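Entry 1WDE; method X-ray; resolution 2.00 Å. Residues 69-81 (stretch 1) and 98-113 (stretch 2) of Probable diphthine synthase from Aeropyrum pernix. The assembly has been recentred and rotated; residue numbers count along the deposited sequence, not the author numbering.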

# COMPACT_ATOMS: atom_id res chain seq x y z
N ASP A 69 5.48 6.36 19.26
CA ASP A 69 6.27 7.59 19.35
C ASP A 69 5.71 8.64 18.39
O ASP A 69 5.55 9.80 18.75
CB ASP A 69 7.74 7.33 19.01
CG ASP A 69 8.47 6.54 20.09
OD1 ASP A 69 8.42 6.96 21.27
OD2 ASP A 69 9.09 5.51 19.76
N LEU A 70 5.42 8.22 17.17
CA LEU A 70 4.90 9.13 16.17
C LEU A 70 3.39 9.34 16.30
O LEU A 70 2.87 10.39 15.93
CB LEU A 70 5.25 8.63 14.76
CG LEU A 70 6.74 8.30 14.51
CD1 LEU A 70 6.95 7.91 13.06
CD2 LEU A 70 7.60 9.50 14.86
N GLU A 71 2.68 8.34 16.82
CA GLU A 71 1.24 8.46 16.97
C GLU A 71 0.80 8.95 18.36
O GLU A 71 -0.03 9.85 18.48
CB GLU A 71 0.56 7.12 16.68
CG GLU A 71 0.95 6.50 15.35
CD GLU A 71 -0.00 5.40 14.92
OE1 GLU A 71 -0.43 4.61 15.79
OE2 GLU A 71 -0.32 5.32 13.71
N GLU A 72 1.37 8.34 19.41
CA GLU A 72 1.03 8.71 20.78
C GLU A 72 1.83 9.92 21.24
O GLU A 72 1.27 10.88 21.76
CB GLU A 72 1.32 7.54 21.73
CG GLU A 72 0.75 6.17 21.32
CD GLU A 72 -0.76 6.08 21.46
OE1 GLU A 72 -1.27 6.39 22.55
OE2 GLU A 72 -1.43 5.70 20.48
N ARG A 73 3.14 9.87 21.04
CA ARG A 73 4.03 10.95 21.44
C ARG A 73 4.45 11.86 20.28
O ARG A 73 5.57 12.36 20.24
CB ARG A 73 5.27 10.35 22.11
CG ARG A 73 4.97 9.56 23.40
CD ARG A 73 6.18 8.79 23.92
NE ARG A 73 6.38 7.51 23.23
CZ ARG A 73 5.64 6.43 23.42
NH1 ARG A 73 4.63 6.45 24.28
NH2 ARG A 73 5.89 5.31 22.74
N SER A 74 3.52 12.07 19.36
CA SER A 74 3.82 12.89 18.19
C SER A 74 4.05 14.34 18.59
O SER A 74 4.59 15.14 17.81
CB SER A 74 2.64 12.84 17.20
OG SER A 74 1.45 13.28 17.84
N ARG A 75 3.64 14.67 19.81
CA ARG A 75 3.80 16.05 20.29
C ARG A 75 5.27 16.41 20.54
O ARG A 75 5.64 17.59 20.59
CB ARG A 75 3.06 16.38 21.62
CG ARG A 75 2.30 15.25 22.28
CD ARG A 75 2.41 15.32 23.80
NE ARG A 75 3.39 14.39 24.22
CZ ARG A 75 4.51 14.64 24.87
NH1 ARG A 75 4.86 15.88 25.28
NH2 ARG A 75 5.38 13.69 25.14
N GLU A 76 6.10 15.39 20.70
CA GLU A 76 7.54 15.61 20.95
C GLU A 76 8.30 15.87 19.63
O GLU A 76 9.09 16.81 19.52
CB GLU A 76 8.16 14.40 21.65
CG GLU A 76 8.42 14.64 23.15
CD GLU A 76 9.57 15.61 23.42
OE1 GLU A 76 9.96 15.84 24.63
OE2 GLU A 76 10.16 16.22 22.44
N ILE A 77 8.04 15.02 18.64
CA ILE A 77 8.71 15.15 17.33
C ILE A 77 8.47 16.56 16.77
O ILE A 77 9.32 17.13 16.07
CB ILE A 77 8.19 14.12 16.34
CG1 ILE A 77 8.78 12.73 16.59
CG2 ILE A 77 8.54 14.47 14.89
CD1 ILE A 77 8.54 12.23 18.02
N VAL A 78 7.30 17.10 17.08
CA VAL A 78 6.95 18.46 16.66
C VAL A 78 7.76 19.44 17.50
O VAL A 78 7.37 20.59 17.71
CB VAL A 78 5.46 18.73 16.87
CG1 VAL A 78 5.02 20.08 16.29
CG2 VAL A 78 4.55 17.69 16.21
N SER A 79 8.87 18.90 17.94
CA SER A 79 9.87 19.57 18.80
C SER A 79 9.88 21.13 18.65
O SER A 79 10.69 21.68 17.89
CB SER A 79 11.27 19.04 18.44
OG SER A 79 12.25 19.65 19.26
N ARG A 80 8.96 21.77 19.42
CA ARG A 80 8.79 23.27 19.50
C ARG A 80 9.38 23.74 20.84
O ARG A 80 8.73 24.47 21.64
CB ARG A 80 7.29 23.65 19.42
CG ARG A 80 6.93 24.48 18.18
CD ARG A 80 7.96 25.57 17.85
NE ARG A 80 7.40 26.65 17.03
CZ ARG A 80 6.61 27.62 17.51
NH1 ARG A 80 6.27 27.65 18.80
NH2 ARG A 80 6.10 28.61 16.76
N ALA A 81 10.59 23.28 21.03
CA ALA A 81 11.38 23.54 22.23
C ALA A 81 12.65 24.18 21.82
O ALA A 81 13.09 25.24 22.25
CB ALA A 81 11.63 22.24 22.95
N THR A 98 0.20 5.72 5.10
CA THR A 98 0.72 5.92 6.45
C THR A 98 -0.12 7.06 6.98
O THR A 98 -0.84 7.69 6.21
CB THR A 98 2.19 6.37 6.47
OG1 THR A 98 2.26 7.76 6.18
CG2 THR A 98 3.01 5.59 5.45
N THR A 99 -0.08 7.32 8.28
CA THR A 99 -0.85 8.44 8.81
C THR A 99 0.04 9.65 9.15
O THR A 99 -0.35 10.50 9.95
CB THR A 99 -1.66 8.04 10.07
OG1 THR A 99 -0.78 7.39 11.00
CG2 THR A 99 -2.81 7.12 9.70
N HIS A 100 1.22 9.73 8.54
CA HIS A 100 2.14 10.84 8.79
C HIS A 100 1.62 12.23 8.42
O HIS A 100 2.23 13.24 8.79
CB HIS A 100 3.48 10.58 8.10
CG HIS A 100 4.19 9.35 8.58
ND1 HIS A 100 3.94 8.79 9.82
CD2 HIS A 100 5.11 8.56 7.99
CE1 HIS A 100 4.67 7.70 9.96
NE2 HIS A 100 5.39 7.54 8.87
N SER A 101 0.51 12.31 7.68
CA SER A 101 -0.05 13.62 7.33
C SER A 101 -0.58 14.29 8.62
O SER A 101 -0.67 15.51 8.70
CB SER A 101 -1.19 13.47 6.31
OG SER A 101 -2.14 12.51 6.72
N SER A 102 -0.92 13.47 9.62
CA SER A 102 -1.40 14.00 10.89
C SER A 102 -0.23 14.68 11.59
O SER A 102 -0.39 15.74 12.18
CB SER A 102 -1.95 12.88 11.78
OG SER A 102 -3.20 12.41 11.30
N LEU A 103 0.95 14.08 11.50
CA LEU A 103 2.13 14.69 12.11
C LEU A 103 2.36 16.05 11.45
O LEU A 103 2.58 17.05 12.13
CB LEU A 103 3.36 13.80 11.90
CG LEU A 103 4.44 13.80 13.00
CD1 LEU A 103 5.65 13.04 12.49
CD2 LEU A 103 4.85 15.23 13.37
N ALA A 104 2.31 16.09 10.13
CA ALA A 104 2.52 17.33 9.39
C ALA A 104 1.48 18.39 9.75
O ALA A 104 1.80 19.58 9.81
CB ALA A 104 2.50 17.07 7.87
N ALA A 105 0.24 17.96 9.98
CA ALA A 105 -0.84 18.89 10.31
C ALA A 105 -0.67 19.52 11.68
O ALA A 105 -0.84 20.74 11.83
CB ALA A 105 -2.20 18.18 10.25
N GLU A 106 -0.36 18.72 12.69
CA GLU A 106 -0.17 19.28 14.02
C GLU A 106 1.06 20.19 14.02
O GLU A 106 1.09 21.23 14.70
CB GLU A 106 -0.05 18.16 15.06
CG GLU A 106 0.85 17.00 14.69
CD GLU A 106 0.62 15.80 15.60
OE1 GLU A 106 0.82 15.94 16.83
OE2 GLU A 106 0.23 14.72 15.08
N ALA A 107 2.08 19.81 13.26
CA ALA A 107 3.29 20.62 13.16
C ALA A 107 2.89 21.97 12.57
O ALA A 107 3.18 23.02 13.15
CB ALA A 107 4.30 19.93 12.27
N LEU A 108 2.23 21.95 11.42
CA LEU A 108 1.79 23.17 10.77
C LEU A 108 0.98 24.04 11.72
O LEU A 108 1.21 25.24 11.81
CB LEU A 108 0.95 22.85 9.53
CG LEU A 108 1.71 22.38 8.28
CD1 LEU A 108 0.77 21.71 7.27
CD2 LEU A 108 2.40 23.58 7.66
N GLU A 109 0.04 23.43 12.45
CA GLU A 109 -0.80 24.18 13.38
C GLU A 109 -0.00 24.69 14.58
O GLU A 109 -0.36 25.70 15.18
CB GLU A 109 -1.96 23.31 13.88
CG GLU A 109 -2.96 22.91 12.81
CD GLU A 109 -4.30 22.51 13.39
OE1 GLU A 109 -4.31 21.73 14.37
OE2 GLU A 109 -5.34 22.97 12.87
N ALA A 110 1.07 23.98 14.91
CA ALA A 110 1.93 24.35 16.03
C ALA A 110 3.02 25.33 15.61
O ALA A 110 4.00 25.52 16.32
CB ALA A 110 2.57 23.11 16.63
N GLY A 111 2.84 25.95 14.44
CA GLY A 111 3.81 26.92 13.95
C GLY A 111 4.98 26.43 13.12
O GLY A 111 5.58 27.23 12.39
N VAL A 112 5.32 25.15 13.23
CA VAL A 112 6.45 24.56 12.49
C VAL A 112 6.28 24.52 10.97
O VAL A 112 5.20 24.20 10.46
CB VAL A 112 6.72 23.11 12.97
CG1 VAL A 112 7.94 22.54 12.25
CG2 VAL A 112 6.94 23.09 14.48
N ALA A 113 7.34 24.84 10.24
CA ALA A 113 7.30 24.80 8.79
C ALA A 113 7.45 23.34 8.38
O ALA A 113 8.30 22.63 8.92
CB ALA A 113 8.44 25.64 8.20
O HOH W 1 1.54 6.14 12.21

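When a short, irregular segment packs against a regular helix, the fit often depends on one branched residue entering a depression where the helix carries small side chains. The contact between residues 69-81 and 98-113 of this probable diphthine synthase is a compact example. The second stretch contributes a helix from His 100 to Glu 109, held by a regular ladder of backbone hydrogen bonds. The first is less orderly: it opens with the end of a helix that begins earlier in the chain, passes through a weakly bonded helical piece around Ser 74 to Ile 77, and finishes as loop. The backbones approach to 6.6 Å between the CA atoms of Ser 74 and Leu 103, and to 5.5 Å between those of Val 78 and Ala 107. Such an approach leaves little room for side chains at the second point, and an alanine there occupies little.

Val 78 is the principal bump. Val 78 CG1 enters a hollow lined by Ala 107, Ala 110 and Val 112, lying 3.6 Å from Ala 107 CA, 3.9 Å from Ala 110 CB and 4.0 Å from Val 112 CG2. The contact with Ala 107 CA shows that the methyl reaches the helix backbone itself. Ala 110 is the first residue to leave helical geometry, and the turn that follows brings Val 112 round to complete the wall of the hollow. The other methyl, Val 78 CG2, packs 3.8 Å from Leu 103 CD2. Ile 77 CG2 lies against both methyls of Leu 103, 4.0 Å from Leu 103 CD1 and 4.1 Å from Leu 103 CD2. Leu 103 is therefore a bump in the reverse direction: its CA-to-CB bond points sideways, but the end of its side chain comes nearer and fits against two successive residues.

Beside the apolar contacts, Ser 74 OG donates a hydrogen bond to Glu 106 OE1 at 2.9 Å. The serine side chain is short and points toward the helix, so the longer glutamate spans the gap, and its aliphatic part contributes too, with Glu 106 CG 4.1 Å from Val 78 CG2. A buried hydroxyl thus gains a charged acceptor beside the apolar patch.

Toward the beginning of both stretches the packing continues with Leu 70, whose CD1 rests 3.9 Å from His 100 CE1. Glu 71 OE2 and Thr 99 OG1 lie 3.4 Å apart, and a water sits beside the pair and bonds to both, donating to Glu 71 OE2 at 2.5 Å and hydrogen-bonding with Thr 99 OG1 at 2.9 Å.

At the far end, Arg 80 lies over the turn after the helix. The carbonyl oxygen Ala 110 O sits over one face of its guanidinium, 3.6 Å from Arg 80 CZ, and Arg 80 CG packs 4.0 Å from Val 112 CG2. Gly 111 leaves space here: a CB would fall 2.5 Å from Arg 80 NH2, although its backbone angles by themselves already call for glycine. Arg 80 is poorly ordered, so this outer cover is less certain than the valine in its hollow.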